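Local coordinates for protein NanS-p (PDB 6YP6) that is a phage-encoded carbohydrate esterase of the NanS-p type, probably removing acetyl groups from sialic acids, with a domain that probably binds carbohydrate, at residues 37-46 and 204-212. Sequence-based numbering, arbitrary orientation.
Sequences GTGGKAVKLT and TYPVLIDSI
D210 swings its carboxylate away from its own backbone N (chi1 -163°), and T38 turns OG1 back beside its backbone N (chi1 -61°), which lets one carboxylate grip the threonine's backbone N-H and its hydroxyl. This clasp closes the end of an antiparallel strand pair, 41-46 with 207-209, in one of the two antiparallel sheets of this beta-rich fold, where the chain turns a corner at D210. T38 N donates to D210 OD1 at 2.8 Å and T38 OG1 to D210 OD2 at 2.7 Å, each on the syn side and somewhat out of the carboxylate plane. D210 and S211 both face R76 of strand 71-79, a classic beta bulge, and R76 NH1 forms a salt bridge with D210 OD2, probably stabilising the carboxylate's negative charge.

V43 and I209 make a hydrogen-bonded pair, with V43 N to I209 O at 2.9 Å and I209 N returning to V43 O. L45 N reaches V207 O almost head-on, whereas the return bond from V207 N is weak. On the face carrying V43, L45, V207 and I209, V43 CG1 runs alongside I209 CB, and L45 CD1 meets I209 CG1 at 3.7 Å; C75 and F77 of strand 71-79 pack on I209. On the other face, L208 straddles two neighbours, CD1 against K44 CG and CD2 against A42 CB, and W152 touches both L208 and A42. Beside the clasp, a water links T38 O to D210 OD1, 2.7 Å from the carboxylate oxygen.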
loop_
_atom_site.group_PDB
_atom_site.type_symbol
_atom_site.label_atom_id
_atom_site.label_comp_id
_atom_site.label_asym_id
_atom_site.label_seq_id
_atom_site.Cartn_x
_atom_site.Cartn_y
_atom_site.Cartn_z
ATOM N N GLY A 37 14.804 11.176 3.845
ATOM C CA GLY A 37 13.744 11.328 2.874
ATOM C C GLY A 37 14.259 11.941 1.589
ATOM O O GLY A 37 15.292 12.605 1.565
ATOM N N THR A 38 13.541 11.697 0.495
ATOM C CA THR A 38 13.904 12.326 -0.771
ATOM C C THR A 38 13.747 13.835 -0.640
ATOM O O THR A 38 12.733 14.329 -0.141
ATOM C CB THR A 38 13.038 11.766 -1.904
ATOM O OG1 THR A 38 13.265 10.351 -2.003
ATOM C CG2 THR A 38 13.381 12.437 -3.219
ATOM N N GLY A 39 14.774 14.572 -1.055
ATOM C CA GLY A 39 14.773 16.003 -0.832
ATOM C C GLY A 39 14.765 16.410 0.623
ATOM O O GLY A 39 14.461 17.566 0.934
ATOM N N GLY A 40 15.078 15.489 1.532
ATOM C CA GLY A 40 15.052 15.799 2.943
ATOM C C GLY A 40 13.671 15.917 3.547
ATOM O O GLY A 40 13.537 16.489 4.636
ATOM N N LYS A 41 12.648 15.368 2.893
ATOM C CA LYS A 41 11.266 15.557 3.294
ATOM C C LYS A 41 10.552 14.223 3.434
ATOM O O LYS A 41 10.957 13.207 2.863
ATOM C CB LYS A 41 10.500 16.386 2.245
ATOM C CG LYS A 41 11.066 17.766 2.016
ATOM C CD LYS A 41 10.854 18.640 3.231
ATOM C CE LYS A 41 11.283 20.070 2.970
ATOM N NZ LYS A 41 10.855 20.951 4.088
ATOM N N ALA A 42 9.460 14.262 4.188
ATOM C CA ALA A 42 8.532 13.147 4.314
ATOM C C ALA A 42 7.216 13.728 4.811
ATOM O O ALA A 42 7.157 14.874 5.247
ATOM C CB ALA A 42 9.058 12.106 5.304
ATOM N N VAL A 43 6.153 12.939 4.737
ATOM C CA VAL A 43 4.889 13.305 5.370
ATOM C C VAL A 43 4.618 12.319 6.495
ATOM O O VAL A 43 4.680 11.102 6.301
ATOM C CB VAL A 43 3.730 13.454 4.370
ATOM C CG1 VAL A 43 3.308 12.121 3.781
ATOM C CG2 VAL A 43 2.534 14.156 5.043
ATOM N N LYS A 44 4.378 12.850 7.678
ATOM C CA LYS A 44 4.139 12.072 8.882
ATOM C C LYS A 44 2.639 11.946 9.089
ATOM O O LYS A 44 1.929 12.954 9.188
ATOM C CB LYS A 44 4.784 12.778 10.066
ATOM C CG LYS A 44 4.544 12.133 11.420
ATOM C CD LYS A 44 5.330 12.885 12.503
ATOM C CE LYS A 44 4.922 12.498 13.914
ATOM N NZ LYS A 44 5.620 13.324 14.941
ATOM N N LEU A 45 2.171 10.710 9.156
ATOM C CA LEU A 45 0.756 10.392 9.260
ATOM C C LEU A 45 0.475 9.836 10.646
ATOM O O LEU A 45 1.074 8.840 11.073
ATOM C CB LEU A 45 0.354 9.387 8.182
ATOM C CG LEU A 45 0.714 9.822 6.750
ATOM C CD1 LEU A 45 0.344 8.723 5.774
ATOM C CD2 LEU A 45 0.058 11.105 6.345
ATOM N N THR A 46 -0.434 10.504 11.343
ATOM C CA THR A 46 -0.843 10.150 12.686
ATOM C C THR A 46 -2.344 10.373 12.810
ATOM O O THR A 46 -2.997 10.916 11.913
ATOM C CB THR A 46 -0.152 11.032 13.744
ATOM O OG1 THR A 46 -0.483 12.414 13.526
ATOM C CG2 THR A 46 1.359 10.842 13.720
ATOM N N THR A 204 -2.064 2.838 16.139
ATOM C CA THR A 204 -1.206 2.283 15.098
ATOM C C THR A 204 0.136 3.009 15.158
ATOM O O THR A 204 0.281 4.048 15.810
ATOM C CB THR A 204 -1.853 2.456 13.714
ATOM O OG1 THR A 204 -2.007 3.859 13.464
ATOM C CG2 THR A 204 -3.192 1.736 13.655
ATOM N N TYR A 205 1.141 2.482 14.462
ATOM C CA TYR A 205 2.433 3.154 14.447
ATOM C C TYR A 205 2.340 4.459 13.658
ATOM O O TYR A 205 1.855 4.452 12.521
ATOM C CB TYR A 205 3.500 2.317 13.751
ATOM C CG TYR A 205 3.916 1.043 14.435
ATOM C CD1 TYR A 205 4.892 1.042 15.414
ATOM C CD2 TYR A 205 3.369 -0.186 14.057
ATOM C CE1 TYR A 205 5.297 -0.126 16.011
ATOM C CE2 TYR A 205 3.773 -1.362 14.656
ATOM C CZ TYR A 205 4.741 -1.321 15.639
ATOM O OH TYR A 205 5.182 -2.466 16.271
ATOM N N PRO A 206 2.867 5.570 14.173
ATOM C CA PRO A 206 3.096 6.724 13.295
ATOM C C PRO A 206 3.974 6.285 12.130
ATOM O O PRO A 206 4.887 5.471 12.296
ATOM C CB PRO A 206 3.801 7.731 14.206
ATOM C CG PRO A 206 3.385 7.323 15.589
ATOM C CD PRO A 206 3.337 5.827 15.544
ATOM N N VAL A 207 3.699 6.816 10.940
ATOM C CA VAL A 207 4.452 6.440 9.746
ATOM C C VAL A 207 4.834 7.685 8.962
ATOM O O VAL A 207 4.045 8.630 8.841
ATOM C CB VAL A 207 3.677 5.412 8.884
ATOM C CG1 VAL A 207 2.419 5.998 8.265
ATOM C CG2 VAL A 207 4.572 4.793 7.796
ATOM N N LEU A 208 6.049 7.668 8.422
ATOM C CA LEU A 208 6.534 8.690 7.510
ATOM C C LEU A 208 6.505 8.111 6.103
ATOM O O LEU A 208 7.024 7.016 5.861
ATOM C CB LEU A 208 7.958 9.119 7.857
ATOM C CG LEU A 208 8.090 10.228 8.898
ATOM C CD1 LEU A 208 7.507 9.826 10.214
ATOM C CD2 LEU A 208 9.553 10.610 9.039
ATOM N N ILE A 209 5.905 8.844 5.180
ATOM C CA ILE A 209 5.829 8.443 3.781
ATOM C C ILE A 209 6.715 9.365 2.959
ATOM O O ILE A 209 6.574 10.591 3.017
ATOM C CB ILE A 209 4.378 8.490 3.266
ATOM C CG1 ILE A 209 3.457 7.620 4.101
ATOM C CG2 ILE A 209 4.337 8.144 1.777
ATOM C CD1 ILE A 209 3.747 6.197 4.014
ATOM N N ASP A 210 7.618 8.776 2.188
ATOM C CA ASP A 210 8.438 9.499 1.221
ATOM C C ASP A 210 7.698 9.627 -0.108
ATOM O O ASP A 210 7.618 10.717 -0.682
ATOM C CB ASP A 210 9.748 8.721 1.031
ATOM C CG ASP A 210 10.840 9.535 0.388
ATOM O OD1 ASP A 210 10.958 10.735 0.706
ATOM O OD2 ASP A 210 11.652 8.954 -0.370
ATOM N N SER A 211 7.159 8.510 -0.590
ATOM C CA SER A 211 6.452 8.479 -1.855
ATOM C C SER A 211 5.523 7.275 -1.892
ATOM O O SER A 211 5.733 6.272 -1.198
ATOM C CB SER A 211 7.442 8.394 -3.018
ATOM O OG SER A 211 8.197 7.198 -2.942
ATOM N N ILE A 212 4.489 7.402 -2.728
ATOM C CA ILE A 212 3.590 6.321 -3.127
ATOM C C ILE A 212 3.396 6.488 -4.624
ATOM O O ILE A 212 3.176 7.611 -5.084
ATOM C CB ILE A 212 2.208 6.437 -2.452
ATOM C CG1 ILE A 212 2.319 6.416 -0.932
ATOM C CG2 ILE A 212 1.267 5.329 -2.938
ATOM C CD1 ILE A 212 1.070 6.883 -0.230
HETATM O O HOH W 1 10.147 13.131 -0.227
HETATM O O HOH W 2 -0.576 6.631 12.010
#